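Local coordinates for putative peptide ABC-transport system periplasmic peptide-binding protein (Campylobacter jejuni, PDB 4OET) that probably serves as the periplasmic solute-binding component of an ABC importer, capturing a peptide or metal-containing ligand for transport across the inner membrane, at residues T6-V11 against R191-H196; L61-F66 against I120-P125. All coordinates share one frame; numbering follows the deposited sequence.

Strand 6-11, close to the N terminus, is joined, after 179 intervening residues, by strand 191-196, and interaction 1 closes that long loop. Within the loop the chain runs through strand 62-67 and on to strand 117-122, whose pairing in interaction 2 closes a shorter loop of 53 intervening residues; the smaller loop thus sits wholly within the larger, and the two do not cross. Interaction 1 is a parallel pairing within a mixed sheet, interaction 2 an antiparallel pairing in the middle of a separate four-stranded sheet. Their centres are 38 Å apart and their nearest atoms about 26 Å, without touching.

Interaction 1 of 2, residues T6-V11 against R191-H196; sequences TLIIAV and RLIIKH
Thr6 and Arg191 open the pairing of strands 6-11 and 191-196 with a side-chain bond. Arg191 NH1 donates to Thr6 OG1 at 3.0 Å, with the hydroxyl oxygen at the edge of the guanidinium and 10° out of its plane. The arginine reaches it because its chain is stretched from CG to NE and runs alongside the threonine; NE is held by a salt bridge to Glu175, so two partners fix the head group. Ile193 CD1 covers one face of the guanidinium, 3.6 Å above the plane and offset toward the rim, and also touches Thr6 CG2. Ile8 and Ile193 run alongside each other, Ile193 CD1 3.9 Å from Ile8 CG1. Lys195, paired with small Ala10, also lies on this face, its extended chain carrying NZ to a salt bridge with Glu206.

The strands are parallel and in register, with five backbone hydrogen bonds from Leu7 N to Arg191 O at one end to Val11 N to Lys195 O at the other. In this family 5 solute-binding protein, of the class II periplasmic-binding-protein fold, strand 191-196 lies between 6-11 and 173-178; Ile8 and Ala10 bond on to Asp213 and Ala214.

Leu7, Ile9, Val11, Leu192 and Ile194 turn to the opposite face, where beta-branched residues, which suit an extended backbone, and leucines fill a buried apolar layer. With CG1 anti to its carbonyl carbon (chi1 -67°) and a second torsion of -61°, Ile194 bends CD1 back to within 3.7 Å of Ile9 CB. Its other branch, CG2, meets Val11 CG2 at 3.6 Å, the two side chains crossing at about a right angle. Leu192 CD1 touches both Leu7 CB and Ile9 CD1, each at 4.0 Å. Trp492 packs against Leu7 and Ile9, whereas Leu32, next to the magnesium-binding Asn31, touches Leu192 and Ile194.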
ATOM      1  N   THR A   6     -10.900  -6.885  26.924  1.00 38.84           N
ATOM      2  CA  THR A   6     -10.099  -5.822  26.352  1.00 37.27           C
ATOM      3  C   THR A   6      -9.058  -6.373  25.396  1.00 36.28           C
ATOM      4  O   THR A   6      -8.385  -7.365  25.673  1.00 36.48           O
ATOM      5  CB  THR A   6      -9.405  -4.996  27.446  1.00 38.77           C
ATOM      6  OG1 THR A   6     -10.399  -4.378  28.272  1.00 41.17           O
ATOM      7  CG2 THR A   6      -8.541  -3.908  26.835  1.00 38.04           C
ATOM      8  N   LEU A   7      -8.922  -5.688  24.273  1.00 35.65           N
ATOM      9  CA  LEU A   7      -7.991  -6.055  23.227  1.00 34.93           C
ATOM     10  C   LEU A   7      -7.043  -4.880  23.021  1.00 33.16           C
ATOM     11  O   LEU A   7      -7.493  -3.778  22.711  1.00 32.29           O
ATOM     12  CB  LEU A   7      -8.756  -6.381  21.945  1.00 35.87           C
ATOM     13  CG  LEU A   7      -8.134  -7.174  20.801  1.00 37.94           C
ATOM     14  CD1 LEU A   7      -7.219  -8.233  21.348  1.00 38.88           C
ATOM     15  CD2 LEU A   7      -9.234  -7.797  19.944  1.00 39.11           C
ATOM     16  N   ILE A   8      -5.745  -5.087  23.223  1.00 32.13           N
ATOM     17  CA  ILE A   8      -4.798  -3.996  23.006  1.00 30.40           C
ATOM     18  C   ILE A   8      -3.816  -4.321  21.879  1.00 30.53           C
ATOM     19  O   ILE A   8      -3.056  -5.294  21.946  1.00 31.27           O
ATOM     20  CB  ILE A   8      -4.000  -3.638  24.279  1.00 29.47           C
ATOM     21  CG1 ILE A   8      -4.935  -3.274  25.435  1.00 28.15           C
ATOM     22  CG2 ILE A   8      -3.071  -2.467  24.008  1.00 29.25           C
ATOM     23  CD1 ILE A   8      -4.221  -3.165  26.766  1.00 27.80           C
ATOM     24  N   ILE A   9      -3.852  -3.490  20.842  1.00 28.27           N
ATOM     25  CA  ILE A   9      -3.055  -3.688  19.642  1.00 26.78           C
ATOM     26  C   ILE A   9      -2.167  -2.482  19.401  1.00 26.23           C
ATOM     27  O   ILE A   9      -2.630  -1.342  19.450  1.00 23.84           O
ATOM     28  CB  ILE A   9      -3.942  -3.908  18.404  1.00 25.73           C
ATOM     29  CG1 ILE A   9      -4.912  -5.071  18.647  1.00 24.05           C
ATOM     30  CG2 ILE A   9      -3.078  -4.159  17.164  1.00 26.59           C
ATOM     31  CD1 ILE A   9      -5.890  -5.288  17.525  1.00 22.66           C
ATOM     32  N   ALA A  10      -0.880  -2.735  19.183  1.00 28.41           N
ATOM     33  CA  ALA A  10       0.063  -1.668  18.875  1.00 28.70           C
ATOM     34  C   ALA A  10       0.125  -1.427  17.378  1.00 28.19           C
ATOM     35  O   ALA A  10       0.153  -2.379  16.593  1.00 27.97           O
ATOM     36  CB  ALA A  10       1.447  -2.007  19.412  1.00 30.54           C
ATOM     37  N   VAL A  11       0.148  -0.157  16.978  1.00 28.85           N
ATOM     38  CA  VAL A  11       0.433   0.186  15.584  1.00 30.18           C
ATOM     39  C   VAL A  11       1.589   1.183  15.535  1.00 32.15           C
ATOM     40  O   VAL A  11       1.832   1.914  16.502  1.00 30.01           O
ATOM     41  CB  VAL A  11      -0.795   0.790  14.866  1.00 28.92           C
ATOM     42  CG1 VAL A  11      -1.965  -0.190  14.881  1.00 28.65           C
ATOM     43  CG2 VAL A  11      -1.189   2.109  15.501  1.00 27.32           C
ATOM     44  N   ARG A 191     -13.925  -4.189  24.309  1.00 33.14           N
ATOM     45  CA  ARG A 191     -13.012  -3.068  24.487  1.00 34.50           C
ATOM     46  C   ARG A 191     -11.767  -3.204  23.591  1.00 32.23           C
ATOM     47  O   ARG A 191     -11.064  -4.217  23.621  1.00 31.06           O
ATOM     48  CB  ARG A 191     -12.626  -2.954  25.969  1.00 37.64           C
ATOM     49  CG  ARG A 191     -11.936  -1.657  26.359  1.00 41.51           C
ATOM     50  CD  ARG A 191     -12.034  -1.409  27.872  1.00 45.85           C
ATOM     51  NE  ARG A 191     -11.185  -0.294  28.298  1.00 48.79           N
ATOM     52  CZ  ARG A 191     -10.019  -0.433  28.928  1.00 50.80           C
ATOM     53  NH1 ARG A 191      -9.560  -1.642  29.222  1.00 51.05           N
ATOM     54  NH2 ARG A 191      -9.314   0.640  29.269  1.00 51.66           N
ATOM     55  N   LEU A 192     -11.503  -2.168  22.799  1.00 30.81           N
ATOM     56  CA  LEU A 192     -10.361  -2.145  21.893  1.00 29.39           C
ATOM     57  C   LEU A 192      -9.508  -0.911  22.153  1.00 30.03           C
ATOM     58  O   LEU A 192     -10.024   0.210  22.195  1.00 31.62           O
ATOM     59  CB  LEU A 192     -10.815  -2.155  20.427  1.00 26.94           C
ATOM     60  CG  LEU A 192      -9.707  -2.035  19.369  1.00 23.96           C
ATOM     61  CD1 LEU A 192      -8.714  -3.179  19.478  1.00 19.25           C
ATOM     62  CD2 LEU A 192     -10.307  -1.981  17.976  1.00 22.55           C
ATOM     63  N   ILE A 193      -8.216  -1.125  22.375  1.00 28.45           N
ATOM     64  CA  ILE A 193      -7.262  -0.025  22.466  1.00 28.08           C
ATOM     65  C   ILE A 193      -6.225  -0.151  21.361  1.00 26.71           C
ATOM     66  O   ILE A 193      -5.605  -1.202  21.207  1.00 24.62           O
ATOM     67  CB  ILE A 193      -6.552   0.012  23.830  1.00 28.91           C
ATOM     68  CG1 ILE A 193      -7.525   0.469  24.923  1.00 31.23           C
ATOM     69  CG2 ILE A 193      -5.362   0.958  23.788  1.00 27.87           C
ATOM     70  CD1 ILE A 193      -7.365  -0.274  26.235  1.00 32.17           C
ATOM     71  N   ILE A 194      -6.059   0.906  20.571  1.00 28.50           N
ATOM     72  CA  ILE A 194      -4.992   0.935  19.573  1.00 28.54           C
ATOM     73  C   ILE A 194      -3.887   1.824  20.104  1.00 29.21           C
ATOM     74  O   ILE A 194      -4.057   3.032  20.253  1.00 29.64           O
ATOM     75  CB  ILE A 194      -5.471   1.439  18.203  1.00 28.03           C
ATOM     76  CG1 ILE A 194      -6.449   0.430  17.595  1.00 28.11           C
ATOM     77  CG2 ILE A 194      -4.290   1.656  17.275  1.00 27.02           C
ATOM     78  CD1 ILE A 194      -5.839  -0.931  17.356  1.00 27.27           C
ATOM     79  N   LYS A 195      -2.763   1.201  20.423  1.00 29.41           N
ATOM     80  CA  LYS A 195      -1.648   1.887  21.047  1.00 31.48           C
ATOM     81  C   LYS A 195      -0.625   2.311  19.991  1.00 30.55           C
ATOM     82  O   LYS A 195      -0.230   1.511  19.141  1.00 28.97           O
ATOM     83  CB  LYS A 195      -1.013   0.968  22.094  1.00 33.74           C
ATOM     84  CG  LYS A 195      -0.225   1.655  23.182  1.00 36.94           C
ATOM     85  CD  LYS A 195       0.024   0.677  24.322  1.00 39.98           C
ATOM     86  CE  LYS A 195       0.798   1.305  25.468  1.00 43.27           C
ATOM     87  NZ  LYS A 195       0.920   0.346  26.608  1.00 45.24           N
ATOM     88  N   HIS A 196      -0.210   3.570  20.031  1.00 31.30           N
ATOM     89  CA  HIS A 196       0.810   4.029  19.102  1.00 31.32           C
ATOM     90  C   HIS A 196       2.198   3.684  19.621  1.00 31.54           C
ATOM     91  O   HIS A 196       2.651   4.245  20.619  1.00 31.23           O
ATOM     92  CB  HIS A 196       0.722   5.537  18.855  1.00 32.34           C
ATOM     93  CG  HIS A 196       1.871   6.072  18.056  1.00 33.50           C
ATOM     94  ND1 HIS A 196       2.636   7.140  18.473  1.00 35.11           N
ATOM     95  CD2 HIS A 196       2.403   5.664  16.879  1.00 32.93           C
ATOM     96  CE1 HIS A 196       3.580   7.377  17.579  1.00 34.77           C
ATOM     97  NE2 HIS A 196       3.463   6.494  16.603  1.00 33.47           N
TER

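Interaction 2 of 2, residues L61-F66 against I120-P125; sequences LVYDIF and ITLFKP
Backbone bonds join Leu61 to Leu122 and Tyr63 to Ile120. Tyr63 and Ile120 form an antiparallel hydrogen-bonded pair: Tyr63 N donates a hydrogen bond to Ile120 O, and Ile120 N donates one to Tyr63 O at 2.7 Å, both nearly straight. At Leu61, just before strand 62-67 begins, Leu122 N donates to Leu61 O at a more bent 144°. Between these bonds, Val62 and Thr121 make the non-hydrogen-bonded pair.

Strands 62-67 and 117-122 are the two inner strands of a four-stranded antiparallel sheet, flanked by 51-56 and 107-112; this small sheet of the solute-binding protein lies away from the annotated metal site.

Apolar packing gathers on the face bearing Tyr63 and Ile120. Tyr63 has CG anti to its carbonyl carbon (chi1 -76°), which carries its ring out beside Leu122: CE1 lies 3.7 Å from Leu122 CD1, the side chains crossing at a slant. A broad, flat ring can touch Leu122 and also meet Phe129 edge-to-face. Ile120 sends CD1 to Ile65 CG1 at 3.8 Å, a long branch spanning to the next residue on that side. On the other face, beta-branched Val62 and Thr121 stand side by side, with Val62 CG2 3.9 Å from Thr121 OG1.

Where the strands give way to loop, Leu61 CD1 rests against the proline ring, 3.6 Å from Pro125 CD. Asn430 touches that same proline.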
ATOM      1  N   LEU A  61     -20.019   1.994 -17.357  1.00 30.24           N
ATOM      2  CA  LEU A  61     -20.138   3.402 -16.991  1.00 30.46           C
ATOM      3  C   LEU A  61     -21.155   3.643 -15.884  1.00 29.61           C
ATOM      4  O   LEU A  61     -21.082   4.653 -15.182  1.00 30.12           O
ATOM      5  CB  LEU A  61     -20.520   4.257 -18.208  1.00 32.33           C
ATOM      6  CG  LEU A  61     -19.513   4.587 -19.319  1.00 33.74           C
ATOM      7  CD1 LEU A  61     -18.185   3.858 -19.155  1.00 32.80           C
ATOM      8  CD2 LEU A  61     -20.102   4.356 -20.702  1.00 35.20           C
ATOM      9  N   VAL A  62     -22.099   2.718 -15.721  1.00 28.72           N
ATOM     10  CA  VAL A  62     -23.186   2.928 -14.770  1.00 27.96           C
ATOM     11  C   VAL A  62     -23.221   1.863 -13.687  1.00 27.64           C
ATOM     12  O   VAL A  62     -23.347   0.667 -13.956  1.00 28.07           O
ATOM     13  CB  VAL A  62     -24.558   2.972 -15.484  1.00 28.93           C
ATOM     14  CG1 VAL A  62     -25.705   2.981 -14.464  1.00 28.27           C
ATOM     15  CG2 VAL A  62     -24.638   4.183 -16.396  1.00 29.71           C
ATOM     16  N   TYR A  63     -23.101   2.314 -12.448  1.00 27.67           N
ATOM     17  CA  TYR A  63     -23.116   1.410 -11.320  1.00 27.33           C
ATOM     18  C   TYR A  63     -24.392   1.615 -10.531  1.00 29.72           C
ATOM     19  O   TYR A  63     -24.633   2.699  -9.984  1.00 30.63           O
ATOM     20  CB  TYR A  63     -21.893   1.635 -10.431  1.00 26.50           C
ATOM     21  CG  TYR A  63     -20.610   1.060 -10.990  1.00 25.60           C
ATOM     22  CD1 TYR A  63     -20.041   1.569 -12.151  1.00 26.14           C
ATOM     23  CD2 TYR A  63     -19.972   0.001 -10.358  1.00 24.66           C
ATOM     24  CE1 TYR A  63     -18.866   1.045 -12.662  1.00 26.26           C
ATOM     25  CE2 TYR A  63     -18.794  -0.536 -10.866  1.00 25.09           C
ATOM     26  CZ  TYR A  63     -18.250  -0.008 -12.017  1.00 25.48           C
ATOM     27  OH  TYR A  63     -17.083  -0.532 -12.525  1.00 26.00           O
ATOM     28  N   ASP A  64     -25.219   0.576 -10.482  1.00 30.33           N
ATOM     29  CA  ASP A  64     -26.416   0.610  -9.659  1.00 30.43           C
ATOM     30  C   ASP A  64     -26.078  -0.112  -8.368  1.00 29.96           C
ATOM     31  O   ASP A  64     -25.812  -1.314  -8.364  1.00 29.18           O
ATOM     32  CB  ASP A  64     -27.602  -0.028 -10.395  1.00 32.02           C
ATOM     33  CG  ASP A  64     -28.142   0.865 -11.519  1.00 33.92           C
ATOM     34  OD1 ASP A  64     -28.868   1.839 -11.217  1.00 35.44           O
ATOM     35  OD2 ASP A  64     -27.824   0.613 -12.706  1.00 33.88           O
ATOM     36  N   ILE A  65     -26.073   0.645  -7.275  1.00 30.16           N
ATOM     37  CA  ILE A  65     -25.634   0.149  -5.979  1.00 28.84           C
ATOM     38  C   ILE A  65     -26.820  -0.033  -5.057  1.00 28.59           C
ATOM     39  O   ILE A  65     -27.553   0.918  -4.793  1.00 28.56           O
ATOM     40  CB  ILE A  65     -24.656   1.122  -5.291  1.00 28.77           C
ATOM     41  CG1 ILE A  65     -23.585   1.631  -6.268  1.00 29.89           C
ATOM     42  CG2 ILE A  65     -24.038   0.462  -4.064  1.00 26.13           C
ATOM     43  CD1 ILE A  65     -22.550   0.603  -6.661  1.00 29.61           C
ATOM     44  N   PHE A  66     -27.024  -1.248  -4.571  1.00 28.38           N
ATOM     45  CA  PHE A  66     -28.136  -1.492  -3.661  1.00 28.70           C
ATOM     46  C   PHE A  66     -27.611  -1.680  -2.242  1.00 28.25           C
ATOM     47  O   PHE A  66     -26.775  -2.555  -1.965  1.00 28.39           O
ATOM     48  CB  PHE A  66     -28.962  -2.680  -4.151  1.00 29.84           C
ATOM     49  CG  PHE A  66     -29.430  -2.524  -5.573  1.00 31.46           C
ATOM     50  CD1 PHE A  66     -30.505  -1.697  -5.869  1.00 32.95           C
ATOM     51  CD2 PHE A  66     -28.754  -3.140  -6.619  1.00 31.88           C
ATOM     52  CE1 PHE A  66     -30.936  -1.523  -7.180  1.00 33.76           C
ATOM     53  CE2 PHE A  66     -29.171  -2.971  -7.933  1.00 33.01           C
ATOM     54  CZ  PHE A  66     -30.266  -2.162  -8.215  1.00 33.99           C
ATOM     55  N   ILE A 120     -24.619   5.357  -9.876  1.00 30.38           N
ATOM     56  CA  ILE A 120     -23.393   6.079 -10.125  1.00 29.57           C
ATOM     57  C   ILE A 120     -22.989   5.929 -11.584  1.00 30.89           C
ATOM     58  O   ILE A 120     -22.850   4.815 -12.095  1.00 31.06           O
ATOM     59  CB  ILE A 120     -22.271   5.578  -9.192  1.00 27.25           C
ATOM     60  CG1 ILE A 120     -22.761   5.634  -7.738  1.00 26.24           C
ATOM     61  CG2 ILE A 120     -21.014   6.400  -9.381  1.00 26.04           C
ATOM     62  CD1 ILE A 120     -21.831   5.008  -6.737  1.00 25.40           C
ATOM     63  N   THR A 121     -22.784   7.067 -12.239  1.00 31.59           N
ATOM     64  CA  THR A 121     -22.431   7.104 -13.647  1.00 32.27           C
ATOM     65  C   THR A 121     -21.006   7.620 -13.791  1.00 33.09           C
ATOM     66  O   THR A 121     -20.623   8.573 -13.112  1.00 33.10           O
ATOM     67  CB  THR A 121     -23.411   8.001 -14.437  1.00 33.05           C
ATOM     68  OG1 THR A 121     -24.741   7.490 -14.283  1.00 33.10           O
ATOM     69  CG2 THR A 121     -23.053   8.048 -15.922  1.00 33.33           C
ATOM     70  N   LEU A 122     -20.221   6.995 -14.667  1.00 34.10           N
ATOM     71  CA  LEU A 122     -18.815   7.375 -14.839  1.00 34.01           C
ATOM     72  C   LEU A 122     -18.559   7.954 -16.226  1.00 34.28           C
ATOM     73  O   LEU A 122     -19.223   7.575 -17.194  1.00 34.46           O
ATOM     74  CB  LEU A 122     -17.887   6.178 -14.622  1.00 32.14           C
ATOM     75  CG  LEU A 122     -17.997   5.331 -13.351  1.00 30.64           C
ATOM     76  CD1 LEU A 122     -17.053   4.139 -13.451  1.00 28.55           C
ATOM     77  CD2 LEU A 122     -17.687   6.160 -12.105  1.00 30.34           C
ATOM     78  N   PHE A 123     -17.585   8.862 -16.313  1.00 34.30           N
ATOM     79  CA  PHE A 123     -17.155   9.422 -17.590  1.00 36.30           C
ATOM     80  C   PHE A 123     -16.563   8.320 -18.450  1.00 37.66           C
ATOM     81  O   PHE A 123     -16.834   8.236 -19.653  1.00 38.16           O
ATOM     82  CB  PHE A 123     -16.104  10.516 -17.387  1.00 36.66           C
ATOM     83  CG  PHE A 123     -16.624  11.764 -16.732  1.00 36.84           C
ATOM     84  CD1 PHE A 123     -17.343  12.706 -17.460  1.00 37.87           C
ATOM     85  CD2 PHE A 123     -16.388  12.000 -15.384  1.00 35.38           C
ATOM     86  CE1 PHE A 123     -17.814  13.862 -16.854  1.00 37.80           C
ATOM     87  CE2 PHE A 123     -16.859  13.149 -14.771  1.00 36.03           C
ATOM     88  CZ  PHE A 123     -17.575  14.083 -15.508  1.00 37.13           C
ATOM     89  N   LYS A 124     -15.750   7.477 -17.813  1.00 37.25           N
ATOM     90  CA  LYS A 124     -15.045   6.403 -18.500  1.00 38.56           C
ATOM     91  C   LYS A 124     -14.949   5.166 -17.607  1.00 36.52           C
ATOM     92  O   LYS A 124     -15.058   5.275 -16.382  1.00 35.27           O
ATOM     93  CB  LYS A 124     -13.656   6.891 -18.933  1.00 41.28           C
ATOM     94  CG  LYS A 124     -12.770   7.327 -17.781  1.00 42.92           C
ATOM     95  CD  LYS A 124     -11.663   8.255 -18.266  1.00 46.67           C
ATOM     96  CE  LYS A 124     -10.499   8.311 -17.281  1.00 47.71           C
ATOM     97  NZ  LYS A 124     -10.792   9.208 -16.119  1.00 48.05           N
ATOM     98  N   PRO A 125     -14.754   3.983 -18.216  1.00 36.25           N
ATOM     99  CA  PRO A 125     -14.743   2.750 -17.417  1.00 35.21           C
ATOM    100  C   PRO A 125     -13.650   2.750 -16.349  1.00 34.64           C
ATOM    101  O   PRO A 125     -12.545   3.254 -16.570  1.00 35.89           O
ATOM    102  CB  PRO A 125     -14.491   1.654 -18.460  1.00 35.64           C
ATOM    103  CG  PRO A 125     -14.958   2.254 -19.772  1.00 36.40           C
ATOM    104  CD  PRO A 125     -14.631   3.714 -19.664  1.00 36.83           C
TER